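Local coordinates for gamma-glutamyltranspeptidase (Streptomyces lincolnensis, PDB 6J3A), which probably cleaves amide bonds or transfers gamma-glutamyl-type groups, as an LmbA-like gamma-glutamyltranspeptidase homologue of the N-terminal-nucleophile clan, at residues T154-F159 and V169-G174; P52-P57 and F378-A383; A189-R194 and P450-P455. All blocks are in the same frame, centred on the assembly; numbering follows the deposited sequence.

Contact 1: residues T154-F159 and V169-G174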
loop_
_atom_site.group_PDB
_atom_site.type_symbol
_atom_site.label_atom_id
_atom_site.label_comp_id
_atom_site.label_asym_id
_atom_site.label_seq_id
_atom_site.Cartn_x
_atom_site.Cartn_y
_atom_site.Cartn_z
ATOM N N THR A 154 8.371 -20.876 19.372
ATOM C CA THR A 154 7.398 -21.921 19.755
ATOM C C THR A 154 7.943 -23.360 19.690
ATOM O O THR A 154 7.471 -24.246 20.412
ATOM C CB THR A 154 6.125 -21.925 18.865
ATOM O OG1 THR A 154 6.456 -22.254 17.506
ATOM C CG2 THR A 154 5.409 -20.602 18.907
ATOM N N VAL A 155 8.893 -23.576 18.783
ATOM C CA VAL A 155 9.504 -24.884 18.540
ATOM C C VAL A 155 10.994 -24.814 18.831
ATOM O O VAL A 155 11.796 -25.452 18.148
ATOM C CB VAL A 155 9.277 -25.377 17.079
ATOM C CG1 VAL A 155 7.815 -25.753 16.870
ATOM C CG2 VAL A 155 9.741 -24.357 16.034
ATOM N N ARG A 156 11.371 -24.033 19.839
ATOM C CA ARG A 156 12.787 -23.864 20.169
ATOM C C ARG A 156 13.357 -25.170 20.703
ATOM O O ARG A 156 14.393 -25.638 20.231
ATOM C CB ARG A 156 13.001 -22.749 21.201
ATOM C CG ARG A 156 14.464 -22.561 21.588
ATOM C CD ARG A 156 14.675 -21.503 22.655
ATOM N NE ARG A 156 14.896 -20.193 22.059
ATOM C CZ ARG A 156 16.014 -19.797 21.444
ATOM N NH1 ARG A 156 17.065 -20.599 21.317
ATOM N NH2 ARG A 156 16.077 -18.577 20.934
ATOM N N GLU A 157 12.669 -25.736 21.690
ATOM C CA GLU A 157 13.080 -26.990 22.313
ATOM C C GLU A 157 13.172 -28.113 21.288
ATOM O O GLU A 157 14.186 -28.802 21.216
ATOM C CB GLU A 157 12.108 -27.375 23.426
ATOM C CG GLU A 157 12.366 -28.769 23.993
ATOM C CD GLU A 157 11.888 -28.941 25.418
ATOM O OE1 GLU A 157 11.035 -28.145 25.868
ATOM O OE2 GLU A 157 12.364 -29.886 26.087
ATOM N N LEU A 158 12.105 -28.289 20.512
ATOM C CA LEU A 158 12.078 -29.273 19.430
ATOM C C LEU A 158 13.275 -29.149 18.476
ATOM O O LEU A 158 13.844 -30.149 18.057
ATOM C CB LEU A 158 10.772 -29.140 18.644
ATOM C CG LEU A 158 10.444 -30.197 17.577
ATOM C CD1 LEU A 158 10.354 -31.597 18.172
ATOM C CD2 LEU A 158 9.130 -29.868 16.881
ATOM N N PHE A 159 13.651 -27.917 18.150
ATOM C CA PHE A 159 14.755 -27.638 17.217
ATOM C C PHE A 159 16.112 -27.977 17.817
ATOM O O PHE A 159 16.947 -28.634 17.179
ATOM C CB PHE A 159 14.750 -26.148 16.827
ATOM C CG PHE A 159 13.855 -25.798 15.662
ATOM C CD1 PHE A 159 12.788 -26.607 15.267
ATOM C CD2 PHE A 159 14.073 -24.617 14.974
ATOM C CE1 PHE A 159 11.985 -26.254 14.194
ATOM C CE2 PHE A 159 13.264 -24.257 13.905
ATOM C CZ PHE A 159 12.220 -25.080 13.514
ATOM N N VAL A 169 19.631 -23.444 10.823
ATOM C CA VAL A 169 19.131 -22.422 9.909
ATOM C C VAL A 169 18.416 -21.291 10.656
ATOM O O VAL A 169 18.645 -20.116 10.354
ATOM C CB VAL A 169 18.206 -23.059 8.853
ATOM C CG1 VAL A 169 17.571 -21.999 7.961
ATOM C CG2 VAL A 169 18.991 -24.060 8.012
ATOM N N TYR A 170 17.576 -21.646 11.629
ATOM C CA TYR A 170 16.699 -20.673 12.296
ATOM C C TYR A 170 17.136 -20.215 13.690
ATOM O O TYR A 170 16.614 -19.224 14.202
ATOM C CB TYR A 170 15.260 -21.207 12.332
ATOM C CG TYR A 170 14.624 -21.228 10.953
ATOM C CD1 TYR A 170 14.203 -20.043 10.333
ATOM C CD2 TYR A 170 14.469 -22.422 10.245
ATOM C CE1 TYR A 170 13.631 -20.053 9.059
ATOM C CE2 TYR A 170 13.899 -22.437 8.970
ATOM C CZ TYR A 170 13.481 -21.255 8.383
ATOM O OH TYR A 170 12.915 -21.278 7.126
ATOM N N LEU A 171 18.091 -20.921 14.290
ATOM C CA LEU A 171 18.649 -20.556 15.584
ATOM C C LEU A 171 20.178 -20.527 15.510
ATOM O O LEU A 171 20.848 -21.106 16.368
ATOM C CB LEU A 171 18.195 -21.556 16.653
ATOM C CG LEU A 171 16.715 -21.689 16.997
ATOM C CD1 LEU A 171 16.539 -22.779 18.046
ATOM C CD2 LEU A 171 16.132 -20.389 17.519
ATOM N N PRO A 172 20.747 -19.860 14.485
ATOM C CA PRO A 172 22.215 -19.761 14.455
ATOM C C PRO A 172 22.728 -19.113 15.737
ATOM O O PRO A 172 22.277 -18.015 16.091
ATOM C CB PRO A 172 22.493 -18.853 13.253
ATOM C CG PRO A 172 21.232 -18.071 13.074
ATOM C CD PRO A 172 20.122 -19.000 13.464
ATOM N N GLY A 173 23.620 -19.817 16.437
ATOM C CA GLY A 173 24.085 -19.418 17.770
ATOM C C GLY A 173 22.987 -19.357 18.825
ATOM O O GLY A 173 23.115 -18.654 19.819
ATOM N N GLY A 174 21.900 -20.088 18.618
ATOM C CA GLY A 174 20.723 -19.974 19.486
ATOM C C GLY A 174 19.885 -18.708 19.326
ATOM O O GLY A 174 18.935 -18.496 20.085
#
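The guanidinium of Arg156 has the methyl CD2 of Leu171 over one face, 3.9 Å from NH2 and set toward the rim, while the carbonyl oxygen of Gly174 lies at its edge. The Phe159 ring takes CG2 of its own neighbour Val155 over one face and turns its edge to the other segment: CE2 stands 4.0 Å from Tyr170 CB, and CD1 of Leu171 is also near the ring plane. Arg156 grips one acceptor with two nitrogens, NH1 at 3.1 Å and NH2 at 3.0 Å from Gly174 O, both from the same face of that carbonyl and tilted out of its plane. The first two torsions are extended and the chain bends at chi3 (-91°), which swings the terminal nitrogens to Gly174. Glu153 and Glu160 form salt bridges with NE and NH1, so the charge has further partners that probably help fix the group's rotation. Leu171 suits its place: CD1 packs 4.0 Å from Phe159 CB and borders the guanidinium, whose face CD2 covers. Glycine fits position 174, where phi is positive (73°) and the backbone bends back so that its N bonds to Leu171 O. Val155 holds the N-cap position of helix 156-161, and Leu171 is the first residue to leave helix 164-170. This is a pairing of two consecutive short helices, tied by an arginine reaching a carbonyl just beyond the second helix.

Contact 2: residues P52-P57 and F378-A383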
loop_
_atom_site.group_PDB
_atom_site.type_symbol
_atom_site.label_atom_id
_atom_site.label_comp_id
_atom_site.label_asym_id
_atom_site.label_seq_id
_atom_site.Cartn_x
_atom_site.Cartn_y
_atom_site.Cartn_z
ATOM N N PRO A 52 8.357 -18.077 5.611
ATOM C CA PRO A 52 8.767 -19.478 5.768
ATOM C C PRO A 52 8.101 -20.202 6.942
ATOM O O PRO A 52 8.149 -21.418 7.018
ATOM C CB PRO A 52 10.266 -19.361 6.014
ATOM C CG PRO A 52 10.392 -18.086 6.763
ATOM C CD PRO A 52 9.403 -17.165 6.101
ATOM N N HIS A 53 7.569 -19.433 7.878
ATOM C CA HIS A 53 6.589 -19.897 8.872
ATOM C C HIS A 53 5.193 -20.245 8.330
ATOM O O HIS A 53 4.360 -20.760 9.084
ATOM C CB HIS A 53 6.427 -18.826 9.962
ATOM C CG HIS A 53 5.895 -17.520 9.457
ATOM N ND1 HIS A 53 4.844 -16.863 10.058
ATOM C CD2 HIS A 53 6.254 -16.758 8.396
ATOM C CE1 HIS A 53 4.599 -15.743 9.401
ATOM N NE2 HIS A 53 5.437 -15.659 8.386
ATOM N N LEU A 54 4.928 -19.913 7.062
ATOM C CA LEU A 54 3.625 -20.135 6.428
ATOM C C LEU A 54 3.653 -20.865 5.080
ATOM O O LEU A 54 2.609 -21.326 4.621
ATOM C CB LEU A 54 2.887 -18.802 6.306
ATOM C CG LEU A 54 2.464 -18.171 7.644
ATOM C CD1 LEU A 54 1.946 -16.760 7.424
ATOM C CD2 LEU A 54 1.404 -18.981 8.374
ATOM N N ASN A 55 4.819 -20.980 4.453
ATOM C CA ASN A 55 4.976 -21.812 3.265
ATOM C C ASN A 55 6.450 -22.134 3.019
ATOM O O ASN A 55 7.315 -21.775 3.803
ATOM C CB ASN A 55 4.351 -21.131 2.045
ATOM C CG ASN A 55 5.196 -20.009 1.498
ATOM O OD1 ASN A 55 5.910 -19.333 2.235
ATOM N ND2 ASN A 55 5.112 -19.795 0.189
ATOM N N GLY A 56 6.722 -22.832 1.934
ATOM C CA GLY A 56 8.083 -23.148 1.551
ATOM C C GLY A 56 8.079 -23.916 0.245
ATOM O O GLY A 56 7.018 -24.327 -0.209
ATOM N N PRO A 57 9.258 -24.106 -0.370
ATOM C CA PRO A 57 9.348 -24.706 -1.705
ATOM C C PRO A 57 8.854 -26.160 -1.851
ATOM O O PRO A 57 8.397 -26.531 -2.928
ATOM C CB PRO A 57 10.847 -24.602 -2.043
ATOM C CG PRO A 57 11.368 -23.526 -1.164
ATOM C CD PRO A 57 10.577 -23.653 0.104
ATOM N N PHE A 378 -0.809 -22.529 18.845
ATOM C CA PHE A 378 -0.211 -21.376 18.176
ATOM C C PHE A 378 -0.646 -21.262 16.704
ATOM O O PHE A 378 -0.582 -22.244 15.945
ATOM C CB PHE A 378 1.314 -21.459 18.265
ATOM C CG PHE A 378 2.031 -20.440 17.419
ATOM C CD1 PHE A 378 2.103 -19.103 17.820
ATOM C CD2 PHE A 378 2.640 -20.817 16.222
ATOM C CE1 PHE A 378 2.766 -18.163 17.043
ATOM C CE2 PHE A 378 3.304 -19.878 15.444
ATOM C CZ PHE A 378 3.371 -18.552 15.858
ATOM N N ASP A 379 -1.097 -20.059 16.334
ATOM C CA ASP A 379 -1.460 -19.716 14.958
ATOM C C ASP A 379 -0.383 -18.773 14.394
ATOM O O ASP A 379 -0.306 -17.617 14.825
ATOM C CB ASP A 379 -2.846 -19.047 14.942
ATOM C CG ASP A 379 -3.386 -18.786 13.523
ATOM O OD1 ASP A 379 -3.124 -19.587 12.579
ATOM O OD2 ASP A 379 -4.103 -17.770 13.375
ATOM N N PRO A 380 0.441 -19.250 13.421
ATOM C CA PRO A 380 1.513 -18.405 12.839
ATOM C C PRO A 380 0.992 -17.265 11.940
ATOM O O PRO A 380 1.770 -16.423 11.462
ATOM C CB PRO A 380 2.322 -19.408 12.004
ATOM C CG PRO A 380 1.307 -20.414 11.565
ATOM C CD PRO A 380 0.280 -20.511 12.659
ATOM N N LEU A 381 -0.322 -17.283 11.725
ATOM C CA LEU A 381 -1.079 -16.338 10.931
ATOM C C LEU A 381 -1.670 -15.194 11.784
ATOM O O LEU A 381 -2.119 -14.188 11.241
ATOM C CB LEU A 381 -2.228 -17.131 10.287
ATOM C CG LEU A 381 -2.807 -16.644 8.963
ATOM C CD1 LEU A 381 -1.885 -17.036 7.809
ATOM C CD2 LEU A 381 -4.214 -17.205 8.782
ATOM N N GLY A 382 -1.647 -15.352 13.112
ATOM C CA GLY A 382 -2.458 -14.552 14.039
ATOM C C GLY A 382 -2.097 -13.084 14.183
ATOM O O GLY A 382 -0.921 -12.733 14.326
ATOM N N ALA A 383 -3.130 -12.237 14.145
ATOM C CA ALA A 383 -3.023 -10.798 14.409
ATOM C C ALA A 383 -3.931 -10.447 15.589
ATOM O O ALA A 383 -4.004 -9.294 16.018
ATOM C CB ALA A 383 -3.422 -10.006 13.179
#
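His53 and Pro380 bring the two loops together, their CA atoms 6.6 Å apart, with neither segment in a regular helix or strand. Residues Asp379 to Gly382 make a type I beta turn, closed by the bond from Gly382 N to Asp379 O. Proline suits the second place of this turn because its ring already holds phi near the required value (-71°). The CB-CG side of that ring meets Leu54, whose CD2 packs 3.5 Å from Pro380 CG. The other methyl, Leu54 CD1, meets Leu381 CD1 at 3.9 Å, the two leucine side chains crossing at about a right angle. A branched side chain is apt, both methyls reaching Leu381 CD1. Leu54 CG also sits over the centre of the His53 ring, 3.6 Å above its plane. With CG lodged between the backbone N and carbonyl carbon (chi1 62°), His53 presents its ring edge to the turn, ND1 lying 3.4 Å from Pro380 O. An alanine in place of Leu54 is likely to open a gap against the Pro380 ring and Leu381 CD1 and to leave one face of the imidazole without its cover. Gln444 donates to His53 O, and the backbone of Leu54 bonds to that of Thr421. The small subunit of gamma-glutamyltranspeptidases begins with the nucleophilic threonine, probably Thr421 here, the first residue modelled after 384-420; Leu54's bond therefore probably sets this contact beside the active site.

Contact 3: residues A189-R194 and P450-P455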
loop_
_atom_site.group_PDB
_atom_site.type_symbol
_atom_site.label_atom_id
_atom_site.label_comp_id
_atom_site.label_asym_id
_atom_site.label_seq_id
_atom_site.Cartn_x
_atom_site.Cartn_y
_atom_site.Cartn_z
ATOM N N ALA A 189 19.385 -20.028 -0.649
ATOM C CA ALA A 189 19.965 -19.224 -1.709
ATOM C C ALA A 189 20.913 -20.051 -2.572
ATOM O O ALA A 189 20.812 -20.015 -3.793
ATOM C CB ALA A 189 20.693 -18.035 -1.126
ATOM N N ALA A 190 21.814 -20.797 -1.929
ATOM C CA ALA A 190 22.754 -21.704 -2.633
ATOM C C ALA A 190 22.050 -22.764 -3.506
ATOM O O ALA A 190 22.523 -23.119 -4.607
ATOM C CB ALA A 190 23.675 -22.388 -1.633
ATOM N N THR A 191 20.916 -23.243 -2.997
ATOM C CA THR A 191 20.112 -24.269 -3.650
ATOM C C THR A 191 19.534 -23.811 -4.993
ATOM O O THR A 191 19.587 -24.568 -5.974
ATOM C CB THR A 191 18.971 -24.745 -2.722
ATOM O OG1 THR A 191 19.530 -25.232 -1.498
ATOM C CG2 THR A 191 18.135 -25.869 -3.370
ATOM N N TRP A 192 18.967 -22.604 -5.037
ATOM C CA TRP A 192 18.469 -22.053 -6.311
ATOM C C TRP A 192 19.622 -21.702 -7.252
ATOM O O TRP A 192 19.506 -21.859 -8.463
ATOM C CB TRP A 192 17.557 -20.828 -6.120
ATOM C CG TRP A 192 16.307 -21.037 -5.298
ATOM C CD1 TRP A 192 15.745 -20.137 -4.437
ATOM C CD2 TRP A 192 15.460 -22.198 -5.262
ATOM N NE1 TRP A 192 14.608 -20.660 -3.867
ATOM C CE2 TRP A 192 14.415 -21.924 -4.351
ATOM C CE3 TRP A 192 15.489 -23.444 -5.896
ATOM C CZ2 TRP A 192 13.419 -22.844 -4.065
ATOM C CZ3 TRP A 192 14.496 -24.351 -5.619
ATOM C CH2 TRP A 192 13.472 -24.050 -4.712
ATOM N N LYS A 193 20.725 -21.225 -6.696
ATOM C CA LYS A 193 21.886 -20.904 -7.513
ATOM C C LYS A 193 22.415 -22.138 -8.227
ATOM O O LYS A 193 22.689 -22.096 -9.426
ATOM C CB LYS A 193 22.992 -20.271 -6.676
ATOM C CG LYS A 193 22.763 -18.804 -6.370
ATOM C CD LYS A 193 24.056 -18.196 -5.872
ATOM C CE LYS A 193 23.873 -16.815 -5.286
ATOM N NZ LYS A 193 25.078 -16.505 -4.471
ATOM N N ARG A 194 22.550 -23.231 -7.485
ATOM C CA ARG A 194 23.008 -24.480 -8.067
ATOM C C ARG A 194 22.022 -24.955 -9.136
ATOM O O ARG A 194 22.417 -25.272 -10.267
ATOM C CB ARG A 194 23.188 -25.554 -6.995
ATOM C CG ARG A 194 23.861 -26.804 -7.545
ATOM C CD ARG A 194 24.075 -27.883 -6.502
ATOM N NE ARG A 194 24.359 -29.177 -7.128
ATOM C CZ ARG A 194 24.585 -30.310 -6.465
ATOM N NH1 ARG A 194 24.566 -30.335 -5.131
ATOM N NH2 ARG A 194 24.832 -31.429 -7.141
ATOM N N PRO A 450 18.942 -30.579 5.339
ATOM C CA PRO A 450 20.133 -29.755 5.594
ATOM C C PRO A 450 20.811 -29.210 4.331
ATOM O O PRO A 450 21.193 -28.035 4.319
ATOM C CB PRO A 450 21.066 -30.681 6.398
ATOM C CG PRO A 450 20.569 -32.061 6.179
ATOM C CD PRO A 450 19.125 -31.978 5.774
ATOM N N GLU A 451 20.899 -30.015 3.272
ATOM C CA GLU A 451 21.585 -29.568 2.042
ATOM C C GLU A 451 20.726 -28.665 1.141
ATOM O O GLU A 451 21.231 -28.123 0.144
ATOM C CB GLU A 451 22.212 -30.730 1.240
ATOM C CG GLU A 451 21.344 -31.944 0.948
ATOM C CD GLU A 451 21.422 -33.015 2.035
ATOM O OE1 GLU A 451 20.666 -32.902 3.025
ATOM O OE2 GLU A 451 22.223 -33.970 1.896
ATOM N N LEU A 452 19.453 -28.479 1.510
ATOM C CA LEU A 452 18.536 -27.604 0.764
ATOM C C LEU A 452 18.142 -26.296 1.460
ATOM O O LEU A 452 17.985 -25.263 0.800
ATOM C CB LEU A 452 17.279 -28.374 0.390
ATOM C CG LEU A 452 17.505 -29.630 -0.444
ATOM C CD1 LEU A 452 16.142 -30.215 -0.774
ATOM C CD2 LEU A 452 18.332 -29.403 -1.716
ATOM N N GLY A 453 17.955 -26.350 2.773
ATOM C CA GLY A 453 17.630 -25.165 3.546
ATOM C C GLY A 453 16.169 -25.051 3.918
ATOM O O GLY A 453 15.794 -24.094 4.581
ATOM N N PHE A 454 15.347 -26.011 3.503
ATOM C CA PHE A 454 13.908 -25.985 3.811
ATOM C C PHE A 454 13.403 -27.400 4.097
ATOM O O PHE A 454 14.031 -28.364 3.666
ATOM C CB PHE A 454 13.100 -25.352 2.665
ATOM C CG PHE A 454 13.350 -25.988 1.330
ATOM C CD1 PHE A 454 12.636 -27.112 0.929
ATOM C CD2 PHE A 454 14.318 -25.475 0.474
ATOM C CE1 PHE A 454 12.878 -27.698 -0.306
ATOM C CE2 PHE A 454 14.560 -26.061 -0.762
ATOM C CZ PHE A 454 13.839 -27.173 -1.151
ATOM N N PRO A 455 12.258 -27.525 4.807
ATOM C CA PRO A 455 11.681 -28.819 5.134
ATOM C C PRO A 455 10.618 -29.328 4.157
ATOM O O PRO A 455 10.144 -28.604 3.289
ATOM C CB PRO A 455 11.020 -28.550 6.487
ATOM C CG PRO A 455 10.592 -27.123 6.417
ATOM C CD PRO A 455 11.475 -26.429 5.418
#
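Thr191 carries the contact, its hydroxyl OG1 lying 2.8 Å from Leu452 O. The same oxygen is also placed to bond Thr187 O one helical turn back, so that its single proton has two carbonyl oxygens within reach. The methyl does separate work: standing anti to the backbone N, CG2 comes 3.9 Å from Leu452 CD2, the two side chains crossing at about a right angle, and it approaches the edge of the Phe454 ring at CE2, 4.4 Å away. Threonine therefore suits a helix face that must offer both a polar and an apolar branch, and the backbones come close here, with Thr191 CA and Leu452 CA 5.8 Å apart. Behind this shell, Leu452 CB lies over one face of the Phe454 ring, 3.7 Å above its plane and offset toward the rim, so the two apolar partners of the methyl support each other. Between them Gly453 adopts a phi of 102°, at which a side chain would strike the preceding carbonyl oxygen; its own carbonyl is held by Asn185. Farther out, Phe220 and Ala224 of helix 220-229 pack on Leu452, and Arg227 of the same helix forms a salt bridge with Glu451. On the helix, Trp192 packs on Leu131 and Val135 and makes an edge-to-face pair with Phe45. The arrangement is a helix docked on the connecting loop of a short beta hairpin, 448-449 with 454-455, the loop lying between helices 186-200 and 220-229.

Contact 2 has both other contacts as direct neighbours. Its centre is 16 Å from that of contact 1, which it touches twice: Tyr170 OH lies 3.5 Å from Pro52 CB, and Thr154 CG2 lies 3.7 Å from Phe378 CG. Contact 3, centred 20 Å away, meets the far end of the 52-57 loop, with Pro57 CG 3.6 Å from Trp192 CZ2 and Pro57 CD 3.8 Å from Phe454 CG. Contacts 1 and 3, 18 Å apart between centres, do not touch. In sequence contact 1 nests inside contact 2's loop, whereas contacts 2 and 3 interleave. Loop 52-57 runs from the helical pair toward the docked hairpin, and its Leu54 backbone bonds Thr421, probably the nucleophile of the active site.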